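Actin-related protein 8 (Homo sapiens, PDB 4FO0) binds ATP with low basal ATPase activity, does not polymerize, and is a proposed core component of the INO80 chromatin remodeling complex. Local coordinates at residues A[13-18]-A[31-36]; A[40-45]-A[153-158]; A[200-205]-A[569-574]; A[204-209]-A[233-238]. One frame throughout, in Å; residues are numbered along the deposited sequence.

Interaction 1 of 4, residues A[13-18]-A[31-36]; sequences QSNFII and RATDTL
Ser14 packs on Ala32, their CB atoms 3.8 Å apart. Its OG bonds to a glycerol, probably from the crystallisation liquor. Asn15 comes next and carries the polar part. Its CG is anti to the backbone N (chi1 -172°), on the side where Arg31 runs. The two side chains lie side by side and point the same way, with amide and guanidinium planes 8° apart. Arg31 NH1 donates to Asn15 O at 3.0 Å, in the carbonyl plane, and also bonds to Tyr199 OH. Asn15 OD1 lies 3.4 Å from Arg31 CD and takes a weak hydrogen bond from Thr33 OG1. An alanine at Arg31 would probably leave Asn15 O and Tyr199 OH without this shared partner and the Asn15 amide without its flat neighbour.

The segments form the open end of an antiparallel hairpin, strands 17-21 and 26-31 of the actin fold. Its far turn carries the ATP-binding Ser24 and Thr25. Ile17 O accepts from Ala32 N at 2.8 Å, where the chain enters a type I turn from Arg31 to Asp34. Ile17 CB also rests on Ala32 CB at 4.2 Å. Ile18 faces Arg31 as a non-hydrogen-bonded pair, and its CD1 touches Arg31 CG at 4.1 Å.

Interaction 2 of 4, residues A[40-45]-A[153-158]; sequences IPHVIA and WPIRRG
Val43 and Trp153 bring their CA atoms to 4.6 Å, yet no direct hydrogen bond joins the two segments. The contact lies beside the ATP site of the actin fold, where strand 38-47 is interrupted by an inverse gamma turn centred on His42. Val43 sits over one face of the Trp153 indole. Its CB makes a CH-pi contact 3.6 Å from the centroid of the six-membered ring, 10° off the normal. Val43 CG2, anti to the backbone N, reaches the ring fusion, 3.7 Å from Trp153 CE2. Arg156 NH2 lies above the opposite face toward the rim, and it also bonds to Ser24 O. An alanine in place of Trp153 would probably open a gap under Val43 and leave Arg156 NH2 without the ring beside it.

His42 NE2 is hydrogen-bonded to Trp181 NE1. The carbon between the two ring nitrogens, His42 CE1, lies 3.5 Å from Ile155 CD1. Pro154 CB touches the same carbon, His42 CE1, at 3.9 Å. A water bridges the segments at the imidazole edge. It is 2.9 Å from His42 ND1 and accepts from Ile155 N at 2.7 Å.

Interaction 3 of 4, residues A[200-205]-A[569-574]; sequences RCILLI and ELWIYQ
Trp571 is the first residue of 569-574 to meet strand 200-205, and its indole lies under the side chain of Arg200. Both segments belong to the same mixed sheet of the actin fold. Strand 229-234 runs between them, parallel to 200-205 and antiparallel to 572-573. Their backbones therefore stay apart, and the contact is made by side chains reaching across, with no hydrogen bond between the segments. Trp571 also touches Val231 of the intervening strand, and its carbonyl O bonds to Arg588.

Arg200 and Trp571 cross at about a right angle. Arg200 CB touches Trp571 CZ3 at 3.6 Å. Arg200 CD then sits over the six-membered ring, 3.8 Å from its centroid and 12° off the normal, a CH-pi contact. The arginine chain bends at chi3 (-57°), which places NE. Beyond it the guanidinium lies on the indole as a cation-pi stack, with CZ 4.3 Å from the same centroid and the planes 30° apart. Arg200 NH1 is above the face near the rim, over the pyrrole side of the indole. It is 3.2 Å from Trp571 NE1, but both are donors and form no bond. The indole edge meets the strand itself: Cys201 O lies near the ring plane, 3.4 Å from Trp571 CZ3. Ile202 CG1 touches Trp571 CH2 at 4.0 Å.

Tyr573 follows at the N-cap of helix 574-580, its backbone N bonded to Glu576. Its ring borders the arginine from another side, with Tyr573 CE1 4.1 Å from Arg200 CD and Tyr573 OH 3.7 Å from Arg200 NH1.

Interaction 4 of 4, residues A[204-209]-A[233-238]; sequences LIPDIY and HQESVC
The Tyr209 ring turns an edge toward the amide of Gln234, and Pro206 O also lies in the ring plane at the edge. Tyr209 OH bonds to Trp593 O, and the ring meets Phe591. The Gln234 amide is probably turned over in the model, so its polar partners stay doubtful. Its plane is 30° from the Asp207 carboxylate. Asp207 OD1 accepts from Ser236 OG, a bond modelled very short, so its exact length is doubtful. The same OD1 is also hydrogen-bonded to Ser268 OG. The His233 ring takes a hydrogen bond at ND1 from Gln234 N, which is tilted 21° from the ring plane.

The backbones run parallel. Ile205 N donates to His233 O at 2.7 Å. Glu235 N donates to Ile205 O, also at 2.7 Å, just where the strand passes into a helix with Gln234 at its N-cap. The extended Glu235 side chain passes Pro206, with OE1 3.1 Å from Pro206 CA, while OE2 bonds to His21. The Glu235 side chain comes within about 4 Å of the bound magnesium ion. It probably matches the glutamine that actin uses in ATP hydrolysis.

Leu204 CG packs on Cys238 SG at 3.8 Å. Strands 200-205 and 229-234, joined through helix 211-225, form a beta-alpha-beta crossover. Leu204 and His233 share one face of the sheet and touch helix 553-563. Asp207 and Ser236 both touch Cys261 of strand 258-264.

All four contacts reach the same mixed sheet. Interactions 3 and 4 share Leu204 and Ile205 on strand 200-205, with centres 13 Å apart. Interaction 1 joins interaction 3 from the neighbouring strand: Ile18 N lies 2.7 Å from Arg200 O, a probable hydrogen bond, and Ile17 CG2 packs 3.6 Å from Ile202 CG1. Interactions 1 and 3 lie away from the annotated sites. Interactions 2 and 4 approach the nucleotide, with the side chains of Ile155 and Glu235 about 5 and 6 Å from the bound ATP. These two contacts have centres 18 Å apart and touch where Gly158 O meets Pro206 CG at 3.9 Å.

Interaction 1 of 4, residues A[13-18]-A[31-36]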
# COMPACT_ATOMS: atom_id res chain seq x y z
N GLN A 13 -0.88 -23.83 19.13
CA GLN A 13 -2.06 -23.41 18.38
C GLN A 13 -1.78 -22.44 17.23
O GLN A 13 -2.28 -22.62 16.12
CB GLN A 13 -3.06 -22.74 19.30
CG GLN A 13 -3.93 -23.66 20.08
CD GLN A 13 -5.00 -22.90 20.82
OE1 GLN A 13 -5.82 -22.20 20.21
NE2 GLN A 13 -5.00 -23.02 22.15
N SER A 14 -1.01 -21.40 17.51
CA SER A 14 -0.78 -20.36 16.52
C SER A 14 0.06 -20.84 15.33
O SER A 14 0.31 -20.08 14.39
CB SER A 14 -0.16 -19.12 17.16
OG SER A 14 1.09 -19.42 17.76
N ASN A 15 0.50 -22.09 15.37
CA ASN A 15 1.24 -22.65 14.26
C ASN A 15 0.27 -23.13 13.20
O ASN A 15 0.65 -23.38 12.06
CB ASN A 15 2.15 -23.81 14.70
CG ASN A 15 3.09 -24.29 13.57
OD1 ASN A 15 3.95 -23.53 13.11
ND2 ASN A 15 2.94 -25.55 13.15
N PHE A 16 -1.00 -23.23 13.59
CA PHE A 16 -2.04 -23.72 12.70
C PHE A 16 -3.04 -22.65 12.31
O PHE A 16 -4.12 -22.94 11.81
CB PHE A 16 -2.71 -24.93 13.33
CG PHE A 16 -1.81 -26.10 13.41
CD1 PHE A 16 -1.65 -26.94 12.32
CD2 PHE A 16 -1.04 -26.31 14.54
CE1 PHE A 16 -0.78 -28.00 12.37
CE2 PHE A 16 -0.16 -27.37 14.61
CZ PHE A 16 -0.03 -28.21 13.52
N ILE A 17 -2.65 -21.41 12.54
CA ILE A 17 -3.45 -20.29 12.12
C ILE A 17 -2.71 -19.48 11.07
O ILE A 17 -1.64 -18.93 11.34
CB ILE A 17 -3.82 -19.45 13.32
CG1 ILE A 17 -4.75 -20.27 14.22
CG2 ILE A 17 -4.46 -18.14 12.86
CD1 ILE A 17 -5.03 -19.63 15.55
N ILE A 18 -3.26 -19.42 9.86
CA ILE A 18 -2.67 -18.61 8.79
C ILE A 18 -3.23 -17.19 8.81
O ILE A 18 -4.45 -16.99 8.78
CB ILE A 18 -2.93 -19.18 7.40
CG1 ILE A 18 -2.33 -20.58 7.26
CG2 ILE A 18 -2.32 -18.27 6.36
CD1 ILE A 18 -0.85 -20.60 7.42
N ARG A 31 2.16 -17.96 9.02
CA ARG A 31 1.61 -18.53 10.25
C ARG A 31 1.64 -17.48 11.35
O ARG A 31 2.55 -16.64 11.40
CB ARG A 31 2.44 -19.72 10.73
CG ARG A 31 2.53 -20.88 9.78
CD ARG A 31 3.59 -21.84 10.24
NE ARG A 31 3.96 -22.78 9.18
CZ ARG A 31 3.45 -24.01 9.05
NH1 ARG A 31 2.53 -24.45 9.91
NH2 ARG A 31 3.85 -24.78 8.06
N ALA A 32 0.66 -17.52 12.24
CA ALA A 32 0.63 -16.59 13.36
C ALA A 32 1.90 -16.68 14.23
O ALA A 32 2.19 -15.79 15.02
CB ALA A 32 -0.62 -16.82 14.20
N THR A 33 2.67 -17.75 14.07
CA THR A 33 3.92 -17.91 14.80
C THR A 33 5.13 -17.32 14.08
O THR A 33 6.15 -17.04 14.70
CB THR A 33 4.21 -19.39 15.14
OG1 THR A 33 4.07 -20.20 13.96
CG2 THR A 33 3.24 -19.87 16.18
N ASP A 34 5.03 -17.15 12.76
CA ASP A 34 6.13 -16.56 12.01
C ASP A 34 6.41 -15.15 12.55
O ASP A 34 5.50 -14.43 12.97
CB ASP A 34 5.86 -16.57 10.51
CG ASP A 34 5.74 -18.00 9.94
OD1 ASP A 34 6.33 -18.93 10.52
OD2 ASP A 34 5.05 -18.19 8.90
N THR A 35 7.68 -14.77 12.59
CA THR A 35 8.03 -13.45 13.09
C THR A 35 7.82 -12.44 11.97
O THR A 35 7.21 -11.39 12.17
CB THR A 35 9.48 -13.42 13.57
OG1 THR A 35 9.81 -14.69 14.15
CG2 THR A 35 9.65 -12.32 14.61
N LEU A 36 8.34 -12.79 10.80
CA LEU A 36 8.02 -12.08 9.57
C LEU A 36 7.12 -12.94 8.68
O LEU A 36 7.35 -14.14 8.52
CB LEU A 36 9.29 -11.76 8.80
CG LEU A 36 10.27 -10.89 9.56
CD1 LEU A 36 11.47 -10.64 8.68
CD2 LEU A 36 9.61 -9.59 10.00

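Interaction 2 of 4, residues A[40-45]-A[153-158]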
# COMPACT_ATOMS: atom_id res chain seq x y z
N ILE A 40 4.59 -11.19 -0.95
CA ILE A 40 4.52 -11.56 -2.36
C ILE A 40 3.87 -10.45 -3.16
O ILE A 40 2.85 -9.88 -2.73
CB ILE A 40 3.67 -12.84 -2.54
CG1 ILE A 40 4.36 -14.03 -1.88
CG2 ILE A 40 3.40 -13.12 -4.01
CD1 ILE A 40 4.34 -13.96 -0.38
N PRO A 41 4.44 -10.15 -4.34
CA PRO A 41 3.75 -9.26 -5.30
C PRO A 41 2.41 -9.89 -5.59
O PRO A 41 2.34 -11.03 -6.04
CB PRO A 41 4.64 -9.31 -6.54
CG PRO A 41 6.01 -9.71 -6.00
CD PRO A 41 5.75 -10.60 -4.82
N HIS A 42 1.34 -9.16 -5.33
CA HIS A 42 0.02 -9.74 -5.40
C HIS A 42 -0.49 -9.67 -6.84
O HIS A 42 -1.37 -8.85 -7.18
CB HIS A 42 -0.89 -8.97 -4.46
CG HIS A 42 -2.18 -9.66 -4.20
ND1 HIS A 42 -3.37 -9.22 -4.73
CD2 HIS A 42 -2.46 -10.77 -3.48
CE1 HIS A 42 -4.34 -10.03 -4.34
NE2 HIS A 42 -3.81 -10.97 -3.57
N VAL A 43 0.08 -10.52 -7.68
CA VAL A 43 -0.10 -10.44 -9.13
C VAL A 43 0.02 -11.83 -9.75
O VAL A 43 0.65 -12.73 -9.18
CB VAL A 43 0.98 -9.54 -9.75
CG1 VAL A 43 2.37 -10.11 -9.47
CG2 VAL A 43 0.75 -9.35 -11.27
N ILE A 44 -0.60 -12.01 -10.91
CA ILE A 44 -0.58 -13.30 -11.58
C ILE A 44 -0.51 -13.13 -13.09
O ILE A 44 -1.17 -12.26 -13.67
CB ILE A 44 -1.82 -14.17 -11.20
CG1 ILE A 44 -1.80 -15.48 -11.98
CG2 ILE A 44 -3.10 -13.45 -11.51
CD1 ILE A 44 -2.83 -16.47 -11.53
N ALA A 45 0.31 -13.94 -13.73
CA ALA A 45 0.37 -13.98 -15.19
C ALA A 45 -0.34 -15.23 -15.68
O ALA A 45 -0.07 -16.34 -15.22
CB ALA A 45 1.81 -13.96 -15.67
N TRP A 153 -3.54 -7.90 -11.70
CA TRP A 153 -3.48 -7.52 -10.30
C TRP A 153 -4.90 -7.58 -9.77
O TRP A 153 -5.70 -6.70 -10.06
CB TRP A 153 -2.97 -6.10 -10.16
CG TRP A 153 -1.57 -5.88 -10.64
CD1 TRP A 153 -1.19 -5.52 -11.90
CD2 TRP A 153 -0.37 -5.97 -9.86
NE1 TRP A 153 0.19 -5.39 -11.96
CE2 TRP A 153 0.71 -5.66 -10.72
CE3 TRP A 153 -0.10 -6.30 -8.53
CZ2 TRP A 153 2.04 -5.66 -10.29
CZ3 TRP A 153 1.23 -6.29 -8.09
CH2 TRP A 153 2.28 -5.98 -8.97
N PRO A 154 -5.23 -8.62 -8.99
CA PRO A 154 -6.58 -8.86 -8.49
C PRO A 154 -7.08 -7.73 -7.60
O PRO A 154 -8.28 -7.62 -7.36
CB PRO A 154 -6.42 -10.13 -7.66
CG PRO A 154 -5.23 -10.80 -8.23
CD PRO A 154 -4.30 -9.70 -8.63
N ILE A 155 -6.18 -6.90 -7.11
CA ILE A 155 -6.58 -5.80 -6.27
C ILE A 155 -5.98 -4.49 -6.75
O ILE A 155 -4.79 -4.41 -7.06
CB ILE A 155 -6.23 -6.07 -4.80
CG1 ILE A 155 -6.88 -7.38 -4.36
CG2 ILE A 155 -6.65 -4.90 -3.90
CD1 ILE A 155 -6.63 -7.73 -2.94
N ARG A 156 -6.82 -3.46 -6.84
CA ARG A 156 -6.41 -2.13 -7.26
C ARG A 156 -7.04 -1.13 -6.32
O ARG A 156 -8.23 -1.25 -6.00
CB ARG A 156 -6.87 -1.81 -8.70
CG ARG A 156 -6.33 -2.74 -9.80
CD ARG A 156 -4.87 -2.48 -10.15
NE ARG A 156 -3.98 -2.99 -9.11
CZ ARG A 156 -2.65 -2.88 -9.13
NH1 ARG A 156 -2.04 -2.26 -10.13
NH2 ARG A 156 -1.94 -3.38 -8.12
N ARG A 157 -6.26 -0.16 -5.87
CA ARG A 157 -6.79 0.87 -4.98
C ARG A 157 -7.56 0.24 -3.82
O ARG A 157 -8.59 0.78 -3.38
CB ARG A 157 -7.67 1.85 -5.76
CG ARG A 157 -6.88 3.00 -6.36
CD ARG A 157 -7.75 3.89 -7.25
NE ARG A 157 -7.71 3.48 -8.65
CZ ARG A 157 -6.59 3.39 -9.37
NH1 ARG A 157 -5.40 3.67 -8.83
NH2 ARG A 157 -6.67 3.01 -10.65
N GLY A 158 -7.07 -0.90 -3.35
CA GLY A 158 -7.59 -1.56 -2.16
C GLY A 158 -8.95 -2.22 -2.32
O GLY A 158 -9.57 -2.62 -1.33
O HOH W 1 -3.51 -6.98 -6.63

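Interaction 3 of 4, residues A[200-205]-A[569-574]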
# COMPACT_ATOMS: atom_id res chain seq x y z
N ARG A 200 -6.71 -22.88 10.51
CA ARG A 200 -7.67 -21.80 10.53
C ARG A 200 -7.01 -20.56 9.96
O ARG A 200 -5.78 -20.48 9.84
CB ARG A 200 -8.14 -21.53 11.96
CG ARG A 200 -9.21 -22.49 12.40
CD ARG A 200 -9.53 -22.27 13.87
NE ARG A 200 -8.33 -22.43 14.68
CZ ARG A 200 -8.29 -22.24 15.99
NH1 ARG A 200 -9.39 -21.88 16.63
NH2 ARG A 200 -7.15 -22.39 16.65
N CYS A 201 -7.84 -19.58 9.64
CA CYS A 201 -7.39 -18.39 8.94
C CYS A 201 -7.83 -17.08 9.59
O CYS A 201 -8.99 -16.91 9.96
CB CYS A 201 -7.91 -18.44 7.51
SG CYS A 201 -7.59 -16.94 6.59
N ILE A 202 -6.91 -16.15 9.72
CA ILE A 202 -7.28 -14.79 10.04
C ILE A 202 -7.14 -13.93 8.79
O ILE A 202 -6.04 -13.74 8.27
CB ILE A 202 -6.39 -14.22 11.12
CG1 ILE A 202 -6.43 -15.13 12.36
CG2 ILE A 202 -6.78 -12.77 11.39
CD1 ILE A 202 -6.98 -14.48 13.60
N LEU A 203 -8.27 -13.41 8.31
CA LEU A 203 -8.30 -12.55 7.14
C LEU A 203 -8.47 -11.07 7.50
O LEU A 203 -9.49 -10.66 8.06
CB LEU A 203 -9.44 -12.97 6.20
CG LEU A 203 -9.62 -12.11 4.93
CD1 LEU A 203 -8.36 -12.11 4.07
CD2 LEU A 203 -10.80 -12.59 4.10
N LEU A 204 -7.47 -10.27 7.16
CA LEU A 204 -7.57 -8.83 7.36
C LEU A 204 -8.28 -8.21 6.17
O LEU A 204 -8.01 -8.55 5.02
CB LEU A 204 -6.19 -8.22 7.45
CG LEU A 204 -5.56 -8.11 8.83
CD1 LEU A 204 -5.47 -9.48 9.48
CD2 LEU A 204 -4.20 -7.46 8.66
N ILE A 205 -9.19 -7.29 6.46
CA ILE A 205 -9.94 -6.63 5.41
C ILE A 205 -9.87 -5.12 5.58
O ILE A 205 -9.56 -4.62 6.66
CB ILE A 205 -11.41 -7.07 5.40
CG1 ILE A 205 -12.14 -6.55 6.64
CG2 ILE A 205 -11.51 -8.55 5.33
CD1 ILE A 205 -13.61 -6.82 6.61
N GLU A 569 -14.45 -16.84 20.44
CA GLU A 569 -15.84 -16.73 20.04
C GLU A 569 -16.05 -16.13 18.64
O GLU A 569 -17.18 -15.98 18.19
CB GLU A 569 -16.61 -15.89 21.06
CG GLU A 569 -16.56 -16.44 22.48
CD GLU A 569 -15.85 -15.50 23.44
OE1 GLU A 569 -14.60 -15.61 23.58
OE2 GLU A 569 -16.53 -14.66 24.07
N LEU A 570 -14.96 -15.79 17.95
CA LEU A 570 -15.09 -15.15 16.64
C LEU A 570 -15.09 -16.14 15.49
O LEU A 570 -15.69 -15.88 14.46
CB LEU A 570 -14.00 -14.10 16.44
CG LEU A 570 -13.96 -12.94 17.44
CD1 LEU A 570 -12.82 -11.97 17.13
CD2 LEU A 570 -15.29 -12.21 17.46
N TRP A 571 -14.44 -17.29 15.67
CA TRP A 571 -14.27 -18.25 14.58
C TRP A 571 -15.58 -18.64 13.90
O TRP A 571 -16.56 -18.97 14.56
CB TRP A 571 -13.54 -19.51 15.05
CG TRP A 571 -12.18 -19.21 15.57
CD1 TRP A 571 -11.79 -19.17 16.87
CD2 TRP A 571 -11.02 -18.87 14.79
NE1 TRP A 571 -10.46 -18.84 16.96
CE2 TRP A 571 -9.96 -18.65 15.70
CE3 TRP A 571 -10.78 -18.73 13.43
CZ2 TRP A 571 -8.68 -18.29 15.28
CZ3 TRP A 571 -9.51 -18.38 13.01
CH2 TRP A 571 -8.48 -18.16 13.94
N ILE A 572 -15.57 -18.60 12.58
CA ILE A 572 -16.68 -19.13 11.81
C ILE A 572 -16.17 -20.37 11.13
O ILE A 572 -15.15 -20.32 10.45
CB ILE A 572 -17.16 -18.14 10.76
CG1 ILE A 572 -17.70 -16.87 11.42
CG2 ILE A 572 -18.22 -18.78 9.88
CD1 ILE A 572 -18.10 -15.78 10.44
N TYR A 573 -16.88 -21.48 11.31
CA TYR A 573 -16.42 -22.77 10.81
C TYR A 573 -17.13 -23.18 9.55
O TYR A 573 -18.23 -22.71 9.25
CB TYR A 573 -16.53 -23.84 11.90
CG TYR A 573 -15.59 -23.57 13.06
CD1 TYR A 573 -14.26 -23.99 13.01
CD2 TYR A 573 -16.02 -22.87 14.19
CE1 TYR A 573 -13.37 -23.73 14.06
CE2 TYR A 573 -15.15 -22.61 15.25
CZ TYR A 573 -13.82 -23.04 15.18
OH TYR A 573 -12.94 -22.79 16.21
N GLN A 574 -16.49 -24.08 8.81
CA GLN A 574 -16.99 -24.53 7.52
C GLN A 574 -18.48 -24.85 7.48
O GLN A 574 -19.20 -24.38 6.61
CB GLN A 574 -16.23 -25.75 7.05
CG GLN A 574 -14.88 -25.48 6.49
CD GLN A 574 -14.46 -26.57 5.52
OE1 GLN A 574 -15.29 -27.08 4.76
NE2 GLN A 574 -13.19 -26.93 5.53

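Interaction 4 of 4, residues A[204-209]-A[233-238]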
# COMPACT_ATOMS: atom_id res chain seq x y z
N LEU A 204 -7.47 -10.27 7.16
CA LEU A 204 -7.57 -8.83 7.36
C LEU A 204 -8.28 -8.21 6.17
O LEU A 204 -8.01 -8.55 5.02
CB LEU A 204 -6.19 -8.22 7.45
CG LEU A 204 -5.56 -8.11 8.83
CD1 LEU A 204 -5.47 -9.48 9.48
CD2 LEU A 204 -4.20 -7.46 8.66
N ILE A 205 -9.19 -7.29 6.46
CA ILE A 205 -9.94 -6.63 5.41
C ILE A 205 -9.87 -5.12 5.58
O ILE A 205 -9.56 -4.62 6.66
CB ILE A 205 -11.41 -7.07 5.40
CG1 ILE A 205 -12.14 -6.55 6.64
CG2 ILE A 205 -11.51 -8.55 5.33
CD1 ILE A 205 -13.61 -6.82 6.61
N PRO A 206 -10.16 -4.38 4.51
CA PRO A 206 -10.10 -2.92 4.57
C PRO A 206 -11.03 -2.38 5.64
O PRO A 206 -12.04 -3.00 5.99
CB PRO A 206 -10.60 -2.48 3.20
CG PRO A 206 -10.46 -3.70 2.30
CD PRO A 206 -10.67 -4.88 3.22
N ASP A 207 -10.69 -1.21 6.16
CA ASP A 207 -11.51 -0.52 7.14
C ASP A 207 -12.93 -0.25 6.61
O ASP A 207 -13.92 -0.58 7.27
CB ASP A 207 -10.81 0.79 7.49
CG ASP A 207 -11.29 1.37 8.78
OD1 ASP A 207 -11.58 0.58 9.71
OD2 ASP A 207 -11.40 2.61 8.87
N ILE A 208 -13.01 0.37 5.43
CA ILE A 208 -14.24 0.44 4.64
C ILE A 208 -14.21 -0.73 3.65
O ILE A 208 -13.39 -0.74 2.72
CB ILE A 208 -14.35 1.79 3.89
CG1 ILE A 208 -14.45 2.95 4.87
CG2 ILE A 208 -15.55 1.83 2.98
CD1 ILE A 208 -14.23 4.31 4.22
N TYR A 209 -15.07 -1.71 3.86
CA TYR A 209 -15.01 -2.96 3.09
C TYR A 209 -16.27 -3.14 2.26
O TYR A 209 -17.27 -2.48 2.48
CB TYR A 209 -14.86 -4.18 4.03
CG TYR A 209 -15.88 -4.17 5.14
CD1 TYR A 209 -15.58 -3.59 6.37
CD2 TYR A 209 -17.15 -4.68 4.95
CE1 TYR A 209 -16.52 -3.55 7.38
CE2 TYR A 209 -18.10 -4.64 5.96
CZ TYR A 209 -17.78 -4.07 7.17
OH TYR A 209 -18.72 -4.03 8.16
N HIS A 233 -11.20 -9.60 10.25
CA HIS A 233 -11.11 -8.35 10.98
C HIS A 233 -10.59 -7.22 10.10
O HIS A 233 -9.97 -7.46 9.07
CB HIS A 233 -10.22 -8.52 12.21
CG HIS A 233 -10.73 -7.80 13.42
ND1 HIS A 233 -11.56 -6.71 13.33
CD2 HIS A 233 -10.53 -8.04 14.74
CE1 HIS A 233 -11.85 -6.29 14.55
NE2 HIS A 233 -11.24 -7.08 15.42
N GLN A 234 -10.83 -5.99 10.52
CA GLN A 234 -10.38 -4.84 9.77
C GLN A 234 -8.90 -4.59 9.98
O GLN A 234 -8.39 -4.75 11.08
CB GLN A 234 -11.16 -3.61 10.18
CG GLN A 234 -12.62 -3.81 10.02
CD GLN A 234 -13.39 -2.76 10.75
OE1 GLN A 234 -13.87 -1.80 10.14
NE2 GLN A 234 -13.48 -2.90 12.06
N GLU A 235 -8.22 -4.19 8.91
CA GLU A 235 -6.79 -4.01 8.96
C GLU A 235 -6.45 -2.85 9.91
O GLU A 235 -5.38 -2.82 10.51
CB GLU A 235 -6.20 -3.84 7.54
CG GLU A 235 -6.57 -2.52 6.85
CD GLU A 235 -6.49 -2.56 5.30
OE1 GLU A 235 -7.22 -1.76 4.66
OE2 GLU A 235 -5.72 -3.36 4.73
N SER A 236 -7.37 -1.91 10.06
CA SER A 236 -7.14 -0.76 10.94
C SER A 236 -7.09 -1.16 12.42
O SER A 236 -6.21 -0.72 13.16
CB SER A 236 -8.22 0.29 10.72
OG SER A 236 -9.50 -0.32 10.73
N VAL A 237 -8.02 -2.00 12.85
CA VAL A 237 -8.02 -2.45 14.22
C VAL A 237 -6.79 -3.31 14.47
O VAL A 237 -6.12 -3.18 15.51
CB VAL A 237 -9.28 -3.24 14.56
CG1 VAL A 237 -9.19 -3.78 15.97
CG2 VAL A 237 -10.51 -2.38 14.39
N CYS A 238 -6.49 -4.18 13.52
CA CYS A 238 -5.30 -5.03 13.62
C CYS A 238 -4.04 -4.20 13.79
O CYS A 238 -3.17 -4.52 14.60
CB CYS A 238 -5.20 -5.96 12.42
SG CYS A 238 -6.47 -7.26 12.44